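Long-range contacts in dihydroorotase (Saccharomyces cerevisiae, PDB 7CA0), which catalyses the reversible, zinc-dependent interconversion of N-carbamoyl-L-aspartate and dihydroorotate, the third step of de novo pyrimidine biosynthesis: residues H14-E19 against D258-P263; I40-Q45 against L71-L76; G138-V143 against E157-P162. All coordinates share one frame; numbering follows the deposited sequence.

Contacts 1 and 2 lie about 11 Å apart, centre to centre, and touch directly: Val15 O is 2.9 Å from Met41 N, a probable hydrogen bond, and His16 CE1 packs 3.4 Å from Met41 CB. Both reach the bound 5-fluoroorotate, whose O2 meets Arg18 of contact 1 and Asn43 of contact 2, while contact 1 also holds three ligands of one zinc ion. Contact 3 stands apart, about 23 Å from contact 1 and about 21 Å from contact 2 (centres); it approaches the active site through the side chains of Glu139, about 6 Å from a zinc ion, and Glu157, about 5 Å from that of His180. Contacts 2 and 3 lie in series within the loop closed by contact 1.

Contact 1 (H14-E19 against D258-P263); sequences HVHVRE and DSAPHP. With ZN (zinc ion), chain E; FOT (5-fluoro-2,6-dioxo-1,2,3,6-tetrahydropyrimidine-4-carboxylic acid), chain G.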
loop_
_atom_site.group_PDB
_atom_site.type_symbol
_atom_site.label_atom_id
_atom_site.label_comp_id
_atom_site.label_asym_id
_atom_site.label_seq_id
_atom_site.Cartn_x
_atom_site.Cartn_y
_atom_site.Cartn_z
ATOM N N HIS A 14 7.172 -23.122 -2.442
ATOM C CA HIS A 14 7.115 -21.909 -3.272
ATOM C C HIS A 14 8.425 -21.131 -3.077
ATOM O O HIS A 14 8.540 -20.336 -2.145
ATOM C CB HIS A 14 5.910 -21.059 -2.917
ATOM C CG HIS A 14 5.550 -20.046 -3.961
ATOM N ND1 HIS A 14 4.278 -19.934 -4.479
ATOM C CD2 HIS A 14 6.293 -19.101 -4.584
ATOM C CE1 HIS A 14 4.253 -18.963 -5.375
ATOM N NE2 HIS A 14 5.462 -18.441 -5.458
ATOM N N VAL A 15 9.391 -21.361 -3.974
ATOM C CA VAL A 15 10.746 -20.834 -3.846
ATOM C C VAL A 15 11.140 -20.124 -5.134
ATOM O O VAL A 15 10.888 -20.633 -6.231
ATOM C CB VAL A 15 11.761 -21.958 -3.521
ATOM C CG1 VAL A 15 13.205 -21.463 -3.683
ATOM C CG2 VAL A 15 11.552 -22.483 -2.099
ATOM N N HIS A 16 11.749 -18.943 -5.002
ATOM C CA HIS A 16 12.390 -18.251 -6.109
ATOM C C HIS A 16 13.880 -18.125 -5.862
ATOM O O HIS A 16 14.293 -17.585 -4.832
ATOM C CB HIS A 16 11.797 -16.857 -6.306
ATOM C CG HIS A 16 10.364 -16.871 -6.715
ATOM N ND1 HIS A 16 9.970 -16.755 -8.029
ATOM C CD2 HIS A 16 9.230 -17.007 -5.990
ATOM C CE1 HIS A 16 8.652 -16.820 -8.097
ATOM N NE2 HIS A 16 8.177 -16.968 -6.874
ATOM N N VAL A 17 14.706 -18.619 -6.782
ATOM C CA VAL A 17 16.175 -18.546 -6.532
ATOM C C VAL A 17 16.893 -17.784 -7.639
ATOM O O VAL A 17 18.104 -17.808 -7.642
ATOM C CB VAL A 17 16.794 -19.950 -6.407
ATOM C CG1 VAL A 17 18.306 -19.856 -6.272
ATOM C CG2 VAL A 17 16.192 -20.694 -5.224
ATOM N N ARG A 18 16.150 -17.221 -8.586
ATOM C CA ARG A 18 16.688 -16.380 -9.689
ATOM C C ARG A 18 17.756 -17.124 -10.490
ATOM O O ARG A 18 17.612 -18.316 -10.720
ATOM C CB ARG A 18 17.266 -15.065 -9.164
ATOM C CG ARG A 18 16.365 -14.316 -8.200
ATOM C CD ARG A 18 14.960 -14.094 -8.697
ATOM N NE ARG A 18 14.238 -13.220 -7.803
ATOM C CZ ARG A 18 12.933 -13.080 -7.773
ATOM N NH1 ARG A 18 12.172 -13.756 -8.603
ATOM N NH2 ARG A 18 12.389 -12.257 -6.911
ATOM N N GLU A 19 18.747 -16.380 -10.963
ATOM C CA GLU A 19 19.886 -16.920 -11.732
ATOM C C GLU A 19 21.136 -16.118 -11.377
ATOM O O GLU A 19 21.075 -15.267 -10.505
ATOM C CB GLU A 19 19.644 -16.709 -13.218
ATOM C CG GLU A 19 18.834 -17.794 -13.879
ATOM C CD GLU A 19 18.608 -17.550 -15.358
ATOM O OE1 GLU A 19 17.843 -16.627 -15.693
ATOM O OE2 GLU A 19 19.202 -18.278 -16.170
ATOM N N ASP A 258 7.235 -18.432 -0.832
ATOM C CA ASP A 258 7.330 -17.393 -1.850
ATOM C C ASP A 258 8.474 -16.443 -1.530
ATOM O O ASP A 258 8.416 -15.234 -1.799
ATOM C CB ASP A 258 6.014 -16.633 -1.991
ATOM C CG ASP A 258 6.013 -15.681 -3.157
ATOM O OD1 ASP A 258 6.717 -15.973 -4.160
ATOM O OD2 ASP A 258 5.336 -14.626 -3.055
ATOM N N SER A 259 9.548 -16.996 -0.974
ATOM C CA SER A 259 10.745 -16.189 -0.813
ATOM C C SER A 259 11.176 -15.717 -2.190
ATOM O O SER A 259 11.418 -16.538 -3.081
ATOM C CB SER A 259 11.852 -16.982 -0.127
ATOM O OG SER A 259 13.033 -16.205 0.004
ATOM N N ALA A 260 11.226 -14.393 -2.359
ATOM C CA ALA A 260 11.411 -13.712 -3.640
ATOM C C ALA A 260 12.522 -12.678 -3.494
ATOM O O ALA A 260 12.262 -11.532 -3.098
ATOM C CB ALA A 260 10.120 -13.039 -4.094
ATOM N N PRO A 261 13.776 -13.058 -3.738
ATOM C CA PRO A 261 14.885 -12.107 -3.540
ATOM C C PRO A 261 14.926 -11.032 -4.622
ATOM O O PRO A 261 14.720 -11.305 -5.808
ATOM C CB PRO A 261 16.136 -12.994 -3.585
ATOM C CG PRO A 261 15.716 -14.251 -4.293
ATOM C CD PRO A 261 14.226 -14.389 -4.193
ATOM N N HIS A 262 15.137 -9.782 -4.183
ATOM C CA HIS A 262 15.403 -8.622 -5.025
ATOM C C HIS A 262 16.541 -7.823 -4.405
ATOM O O HIS A 262 16.576 -7.652 -3.175
ATOM C CB HIS A 262 14.168 -7.708 -5.166
ATOM C CG HIS A 262 13.084 -8.288 -6.022
ATOM N ND1 HIS A 262 13.077 -8.167 -7.392
ATOM C CD2 HIS A 262 11.988 -9.013 -5.703
ATOM C CE1 HIS A 262 12.024 -8.797 -7.887
ATOM N NE2 HIS A 262 11.346 -9.318 -6.881
ATOM N N PRO A 263 17.468 -7.304 -5.204
ATOM C CA PRO A 263 18.493 -6.431 -4.625
ATOM C C PRO A 263 17.845 -5.184 -4.039
ATOM O O PRO A 263 16.797 -4.726 -4.501
ATOM C CB PRO A 263 19.424 -6.115 -5.810
ATOM C CG PRO A 263 18.683 -6.530 -7.037
ATOM C CD PRO A 263 17.672 -7.555 -6.645
HETATM ZN ZN ZN E . 6.286 -16.648 -6.122
HETATM C C2 FOT G . 9.046 -13.339 -8.032
HETATM C C6 FOT G . 8.778 -11.479 -6.803
HETATM C C5 FOT G . 7.478 -11.881 -6.463
HETATM O O2 FOT G . 9.769 -13.947 -8.720
HETATM N N3 FOT G . 7.796 -13.838 -7.765
HETATM N N1 FOT G . 9.554 -12.182 -7.571
HETATM O O6 FOT G . 9.322 -10.495 -6.443
HETATM F F5 FOT G . 6.654 -11.165 -5.645
HETATM C C4 FOT G . 6.974 -13.157 -6.995
HETATM C C41 FOT G . 5.553 -13.672 -6.676
HETATM O O42 FOT G . 4.956 -14.472 -7.426
HETATM O O41 FOT G . 4.922 -13.316 -5.655
HETATM O O HOH W 1 14.576 -17.149 -1.716
#
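His14-Glu19 and Asp258-Pro263 run in nearly the same direction, 22° apart, with the CA atoms of His14 and Asp258 4.7 Å from each other. His16 N donates to Ser259 O at 3.1 Å, whereas the bond from Asp258 N to His14 O is bent and weak. The first segment leaves strand 11-15 and the second follows strand 253-255, so the contact joins the first and last strands of the TIM barrel at their C-terminal ends, where amidohydrolases carry their metals. His14 NE2, His16 NE2 and Asp258 OD1 each lie 2.1 Å from one zinc ion, to which an atom from outside the two segments is also bound. With CG turned anti to the backbone N (chi1 -172°), the Asp258 side chain runs alongside that of His14 and brings OD1 to the zinc ion. The carboxylate plane is turned 65° from the imidazole plane, while Asp258 CB sits over the ring face, 3.9 Å from the centroid. Glu179 takes a hydrogen bond from His14 ND1, which together with the zinc bond at NE2 fixes the ring's rotation. Arg18, its chain bent at chi2, grips Pro261 O side-on: NE, 2.8 Å from Pro261 O, lies in the carbonyl plane, and NH2, 2.7 Å from Pro261 O, stands above it. The remaining nitrogen, NH1, points at O2 of 5-fluoroorotate, and His262 NE2 at its O6; both bonds are very short, and their exact lengths are doubtful. Arg18 NH2 also lies over one face of the His262 ring. Two imidazoles and a carboxylate hold the metal; Arg18, steadied by Pro261 O, and His262 face the pyrimidine oxygens. The contact thus brings zinc site and 5-fluoroorotate pocket together, and Arg18 might polarise the C2 carbonyl, though how strongly is uncertain.

Contact 2 (I40-Q45 against L71-L76); sequences IMPNLQ and LMSFYL. With FOT (5-fluoro-2,6-dioxo-1,2,3,6-tetrahydropyrimidine-4-carboxylic acid), chain G.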
loop_
_atom_site.group_PDB
_atom_site.type_symbol
_atom_site.label_atom_id
_atom_site.label_comp_id
_atom_site.label_asym_id
_atom_site.label_seq_id
_atom_site.Cartn_x
_atom_site.Cartn_y
_atom_site.Cartn_z
ATOM N N ILE A 40 10.766 -25.163 -7.100
ATOM C CA ILE A 40 11.449 -24.032 -7.737
ATOM C C ILE A 40 10.565 -23.399 -8.817
ATOM O O ILE A 40 10.126 -24.076 -9.751
ATOM C CB ILE A 40 12.806 -24.469 -8.320
ATOM C CG1 ILE A 40 13.698 -25.029 -7.216
ATOM C CG2 ILE A 40 13.528 -23.304 -8.948
ATOM C CD1 ILE A 40 14.105 -23.996 -6.186
ATOM N N MET A 41 10.318 -22.081 -8.698
ATOM C CA MET A 41 9.430 -21.367 -9.602
ATOM C C MET A 41 10.168 -20.919 -10.865
ATOM O O MET A 41 11.389 -20.764 -10.849
ATOM C CB MET A 41 8.811 -20.165 -8.893
ATOM C CG MET A 41 7.766 -20.524 -7.821
ATOM S SD MET A 41 6.467 -21.550 -8.510
ATOM C CE MET A 41 5.368 -21.933 -7.143
ATOM N N PRO A 42 9.446 -20.755 -11.980
ATOM C CA PRO A 42 10.073 -20.581 -13.307
ATOM C C PRO A 42 10.140 -19.158 -13.887
ATOM O O PRO A 42 10.499 -19.018 -15.068
ATOM C CB PRO A 42 9.158 -21.442 -14.183
ATOM C CG PRO A 42 7.777 -21.157 -13.608
ATOM C CD PRO A 42 7.996 -21.030 -12.097
ATOM N N ASN A 43 9.795 -18.110 -13.145
ATOM C CA ASN A 43 9.657 -16.783 -13.741
ATOM C C ASN A 43 11.016 -16.078 -13.849
ATOM O O ASN A 43 11.235 -14.983 -13.337
ATOM C CB ASN A 43 8.650 -15.958 -12.949
ATOM C CG ASN A 43 9.073 -15.755 -11.499
ATOM O OD1 ASN A 43 9.840 -16.549 -10.960
ATOM N ND2 ASN A 43 8.592 -14.677 -10.872
ATOM N N LEU A 44 11.937 -16.734 -14.545
ATOM C CA LEU A 44 13.194 -16.123 -14.944
ATOM C C LEU A 44 12.987 -15.295 -16.214
ATOM O O LEU A 44 11.920 -15.317 -16.848
ATOM C CB LEU A 44 14.270 -17.178 -15.192
ATOM C CG LEU A 44 14.423 -18.391 -14.291
ATOM C CD1 LEU A 44 15.622 -19.198 -14.760
ATOM C CD2 LEU A 44 14.604 -17.945 -12.861
ATOM N N GLN A 45 14.039 -14.573 -16.607
ATOM C CA GLN A 45 14.069 -13.935 -17.918
ATOM C C GLN A 45 15.054 -14.676 -18.809
ATOM O O GLN A 45 16.266 -14.619 -18.560
ATOM C CB GLN A 45 14.473 -12.466 -17.795
ATOM C CG GLN A 45 13.456 -11.579 -17.114
ATOM C CD GLN A 45 13.830 -10.104 -17.185
ATOM O OE1 GLN A 45 14.770 -9.732 -17.886
ATOM N NE2 GLN A 45 13.101 -9.262 -16.443
ATOM N N LEU A 71 12.398 -29.721 -6.701
ATOM C CA LEU A 71 11.301 -29.996 -7.611
ATOM C C LEU A 71 11.130 -28.792 -8.531
ATOM O O LEU A 71 10.968 -27.658 -8.062
ATOM C CB LEU A 71 10.012 -30.295 -6.846
ATOM C CG LEU A 71 10.129 -31.296 -5.690
ATOM C CD1 LEU A 71 8.790 -31.477 -4.992
ATOM C CD2 LEU A 71 10.666 -32.633 -6.172
ATOM N N MET A 72 11.144 -29.046 -9.832
ATOM C CA MET A 72 11.198 -28.002 -10.841
ATOM C C MET A 72 9.820 -27.807 -11.475
ATOM O O MET A 72 8.895 -28.612 -11.295
ATOM C CB MET A 72 12.217 -28.373 -11.924
ATOM C CG MET A 72 13.652 -28.586 -11.462
ATOM S SD MET A 72 14.333 -27.304 -10.414
ATOM C CE MET A 72 14.863 -26.149 -11.655
ATOM N N SER A 73 9.704 -26.732 -12.256
ATOM C CA SER A 73 8.439 -26.340 -12.857
ATOM C C SER A 73 8.676 -25.649 -14.187
ATOM O O SER A 73 9.764 -25.120 -14.459
ATOM C CB SER A 73 7.639 -25.410 -11.943
ATOM O OG SER A 73 8.307 -24.168 -11.805
ATOM N N PHE A 74 7.632 -25.684 -15.019
ATOM C CA PHE A 74 7.475 -24.850 -16.205
ATOM C C PHE A 74 6.641 -23.610 -15.904
ATOM O O PHE A 74 5.840 -23.581 -14.965
ATOM C CB PHE A 74 6.814 -25.627 -17.348
ATOM C CG PHE A 74 7.751 -26.484 -18.146
ATOM C CD1 PHE A 74 9.103 -26.191 -18.205
ATOM C CD2 PHE A 74 7.280 -27.607 -18.814
ATOM C CE1 PHE A 74 9.958 -26.969 -18.958
ATOM C CE2 PHE A 74 8.132 -28.403 -19.548
ATOM C CZ PHE A 74 9.471 -28.086 -19.630
ATOM N N TYR A 75 6.853 -22.583 -16.733
ATOM C CA TYR A 75 6.077 -21.344 -16.743
ATOM C C TYR A 75 4.948 -21.483 -17.766
ATOM O O TYR A 75 5.215 -21.754 -18.941
ATOM C CB TYR A 75 7.029 -20.194 -17.097
ATOM C CG TYR A 75 6.522 -18.750 -17.087
ATOM C CD1 TYR A 75 5.757 -18.237 -18.130
ATOM C CD2 TYR A 75 6.912 -17.878 -16.075
ATOM C CE1 TYR A 75 5.346 -16.909 -18.123
ATOM C CE2 TYR A 75 6.515 -16.568 -16.057
ATOM C CZ TYR A 75 5.736 -16.077 -17.074
ATOM O OH TYR A 75 5.351 -14.750 -17.012
ATOM N N LEU A 76 3.695 -21.365 -17.327
ATOM C CA LEU A 76 2.591 -21.459 -18.281
ATOM C C LEU A 76 2.687 -20.268 -19.240
ATOM O O LEU A 76 2.474 -19.125 -18.819
ATOM C CB LEU A 76 1.249 -21.474 -17.544
ATOM C CG LEU A 76 0.041 -21.846 -18.418
ATOM C CD1 LEU A 76 0.147 -23.276 -18.915
ATOM C CD2 LEU A 76 -1.280 -21.647 -17.704
HETATM C C2 FOT G . 9.046 -13.339 -8.032
HETATM C C6 FOT G . 8.778 -11.479 -6.803
HETATM C C5 FOT G . 7.478 -11.881 -6.463
HETATM O O2 FOT G . 9.769 -13.947 -8.720
HETATM N N3 FOT G . 7.796 -13.838 -7.765
HETATM N N1 FOT G . 9.554 -12.182 -7.571
HETATM O O6 FOT G . 9.322 -10.495 -6.443
HETATM F F5 FOT G . 6.654 -11.165 -5.645
HETATM C C4 FOT G . 6.974 -13.157 -6.995
HETATM C C41 FOT G . 5.553 -13.672 -6.676
HETATM O O42 FOT G . 4.956 -14.472 -7.426
HETATM O O41 FOT G . 4.922 -13.316 -5.655
#
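Ile40 N donates to Leu71 O at 2.7 Å, with an almost straight N-H...O angle of 173°, joining the ends of two neighbouring parallel strands, 37-40 and 69-71. Helix 51-64 lies between them in the chain, making a beta-alpha-beta unit of the barrel. Just past this bond Ser73 takes over: its OG, set between the backbone N and carbonyl carbon (chi1 67°), donates to Ile40 O at 2.7 Å, in the carbonyl plane. Both backbone polar atoms of Ile40 are thus satisfied from the second segment. Beside them the apolar pair Ile40 CB and Met72 SD is 3.8 Å apart, the two side chains pointing the same way. Asn43 has its side chain turned to the active site. Its ND2 gives one bond to Thr106 O and another to O2 of 5-fluoroorotate, 2.6 Å away, while its OD1 takes a weak bond from His16 ND1. Tyr75 OH is bonded to Asn107 O, and Asn107 ND2 in turn donates to Asn43 O. Pro42 CG packs 3.7 Å from Tyr75 CB, and at the rim of the tyrosine ring, in its plane, Asn43 CB meets CE2 of Tyr75 at 3.8 Å.

Contact 3 (G138-V143 against E157-P162); sequences GEKPSV and EEAFLP
Glu139 and Glu157 bring the two backbones closest, CA to CA 4.5 Å. Gly138-Val143 is a loop that follows strand 133-136, while residues 157-160 already have helical backbone angles and lead into helix 161-170. Direct conventional hydrogen bonds between the segments are lacking; instead Glu157 CA approaches Gly138 O at 3.3 Å with an angle of 158° at the hydrogen, a well-directed CA-H...O contact. Phe160 and Lys140 carry the side-chain contact, Phe160 against the Gly138 backbone and Lys140 against Ala159. With CG anti to the backbone N (chi1 -179°), the Phe160 ring reaches back to Gly138 and lies flat against that backbone. Gly138 CA stands over the ring face 3.5 Å from the centroid of Phe160 and 18° off the ring normal, a CH-pi contact. Farther along the loop the aliphatic part of Lys140, bent at chi3 and chi4, passes over Ala159: its CD is 3.9 Å from Ala159 CB and also lies close to Ala159 O. The lysine's NZ continues to Asn115 OD1, a weak bond. A water links the two acidic residues, donating to Glu139 OE2 at 2.8 Å and accepting a weak bond from Glu157 N at 3.0 Å. The carboxylates themselves stay apart, Glu139 OE2 being 6.0 Å from Glu157 OE1, and each has partners of its own: Glu139 OE1 takes a bond from His137 NE2, while Thr182 and Ser183 hold the two oxygens of Glu157. His137 is probably a ligand of the second zinc ion, as in related enzymes, so Glu139 is consistent with a second-shell residue that helps orient the imidazole and might polarise it. The CH-pi and CA-H...O contacts hold Gly138 against residues 157-160, and the water ties the Glu139 carboxylate to Glu157 N.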
loop_
_atom_site.group_PDB
_atom_site.type_symbol
_atom_site.label_atom_id
_atom_site.label_comp_id
_atom_site.label_asym_id
_atom_site.label_seq_id
_atom_site.Cartn_x
_atom_site.Cartn_y
_atom_site.Cartn_z
ATOM N N GLY A 138 -3.221 -16.849 -7.958
ATOM C CA GLY A 138 -4.631 -16.546 -8.103
ATOM C C GLY A 138 -4.992 -15.080 -7.967
ATOM O O GLY A 138 -5.549 -14.676 -6.943
ATOM N N GLU A 139 -4.677 -14.271 -8.977
ATOM C CA GLU A 139 -5.068 -12.866 -8.995
ATOM C C GLU A 139 -5.493 -12.450 -10.400
ATOM O O GLU A 139 -4.739 -12.631 -11.359
ATOM C CB GLU A 139 -3.915 -11.978 -8.516
ATOM C CG GLU A 139 -3.716 -11.944 -7.009
ATOM C CD GLU A 139 -2.813 -10.822 -6.606
ATOM O OE1 GLU A 139 -1.582 -10.964 -6.797
ATOM O OE2 GLU A 139 -3.325 -9.789 -6.131
ATOM N N LYS A 140 -6.676 -11.865 -10.521
ATOM C CA LYS A 140 -6.997 -11.304 -11.827
ATOM C C LYS A 140 -6.290 -9.966 -12.026
ATOM O O LYS A 140 -6.177 -9.175 -11.082
ATOM C CB LYS A 140 -8.495 -11.128 -11.987
ATOM C CG LYS A 140 -9.181 -12.352 -12.565
ATOM C CD LYS A 140 -10.652 -12.287 -12.250
ATOM C CE LYS A 140 -11.511 -12.782 -13.380
ATOM N NZ LYS A 140 -11.154 -14.167 -13.759
ATOM N N PRO A 141 -5.832 -9.687 -13.245
ATOM C CA PRO A 141 -5.290 -8.359 -13.557
ATOM C C PRO A 141 -6.279 -7.249 -13.232
ATOM O O PRO A 141 -7.492 -7.461 -13.162
ATOM C CB PRO A 141 -5.000 -8.437 -15.059
ATOM C CG PRO A 141 -4.787 -9.897 -15.332
ATOM C CD PRO A 141 -5.746 -10.606 -14.394
ATOM N N SER A 142 -5.735 -6.075 -12.949
ATOM C CA SER A 142 -6.555 -4.947 -12.532
ATOM C C SER A 142 -7.343 -4.353 -13.700
ATOM O O SER A 142 -6.913 -4.381 -14.860
ATOM C CB SER A 142 -5.685 -3.873 -11.887
ATOM O OG SER A 142 -5.293 -4.264 -10.583
ATOM N N VAL A 143 -8.551 -3.888 -13.381
ATOM C CA VAL A 143 -9.428 -3.211 -14.329
ATOM C C VAL A 143 -10.299 -2.173 -13.628
ATOM O O VAL A 143 -10.986 -2.477 -12.645
ATOM C CB VAL A 143 -10.280 -4.242 -15.095
ATOM C CG1 VAL A 143 -11.063 -5.087 -14.138
ATOM C CG2 VAL A 143 -11.253 -3.523 -16.013
ATOM N N GLU A 157 -7.666 -11.272 -5.627
ATOM C CA GLU A 157 -7.632 -12.683 -5.250
ATOM C C GLU A 157 -9.031 -13.272 -5.169
ATOM O O GLU A 157 -9.280 -14.374 -5.675
ATOM C CB GLU A 157 -6.917 -12.856 -3.913
ATOM C CG GLU A 157 -7.081 -14.241 -3.316
ATOM C CD GLU A 157 -6.047 -14.540 -2.262
ATOM O OE1 GLU A 157 -4.839 -14.440 -2.583
ATOM O OE2 GLU A 157 -6.429 -14.875 -1.123
ATOM N N GLU A 158 -9.962 -12.546 -4.547
ATOM C CA GLU A 158 -11.351 -12.989 -4.522
ATOM C C GLU A 158 -11.931 -13.060 -5.931
ATOM O O GLU A 158 -12.607 -14.031 -6.283
ATOM C CB GLU A 158 -12.177 -12.052 -3.644
ATOM C CG GLU A 158 -13.587 -12.510 -3.436
ATOM C CD GLU A 158 -14.285 -11.713 -2.371
ATOM O OE1 GLU A 158 -13.587 -11.055 -1.576
ATOM O OE2 GLU A 158 -15.533 -11.750 -2.321
ATOM N N ALA A 159 -11.601 -12.057 -6.750
ATOM C CA ALA A 159 -12.078 -11.996 -8.152
ATOM C C ALA A 159 -11.544 -13.198 -8.942
ATOM O O ALA A 159 -12.120 -13.502 -10.007
ATOM C CB ALA A 159 -11.656 -10.690 -8.781
ATOM N N PHE A 160 -10.489 -13.854 -8.443
ATOM C CA PHE A 160 -9.920 -15.000 -9.133
ATOM C C PHE A 160 -10.553 -16.314 -8.699
ATOM O O PHE A 160 -10.463 -17.292 -9.450
ATOM C CB PHE A 160 -8.399 -15.092 -8.914
ATOM C CG PHE A 160 -7.754 -16.258 -9.643
ATOM C CD1 PHE A 160 -7.258 -16.096 -10.935
ATOM C CD2 PHE A 160 -7.677 -17.522 -9.050
ATOM C CE1 PHE A 160 -6.687 -17.171 -11.619
ATOM C CE2 PHE A 160 -7.118 -18.588 -9.719
ATOM C CZ PHE A 160 -6.619 -18.414 -11.009
ATOM N N LEU A 161 -11.215 -16.356 -7.539
ATOM C CA LEU A 161 -11.742 -17.624 -7.038
ATOM C C LEU A 161 -12.649 -18.360 -8.020
ATOM O O LEU A 161 -12.478 -19.581 -8.162
ATOM C CB LEU A 161 -12.481 -17.399 -5.714
ATOM C CG LEU A 161 -11.565 -17.005 -4.567
ATOM C CD1 LEU A 161 -12.373 -16.712 -3.322
ATOM C CD2 LEU A 161 -10.574 -18.124 -4.319
ATOM N N PRO A 162 -13.602 -17.719 -8.719
ATOM C CA PRO A 162 -14.381 -18.470 -9.722
ATOM C C PRO A 162 -13.523 -19.231 -10.720
ATOM O O PRO A 162 -13.770 -20.422 -10.951
ATOM C CB PRO A 162 -15.224 -17.384 -10.414
ATOM C CG PRO A 162 -15.133 -16.157 -9.575
ATOM C CD PRO A 162 -14.169 -16.378 -8.453
HETATM O O HOH W 2 -5.411 -9.737 -4.292
#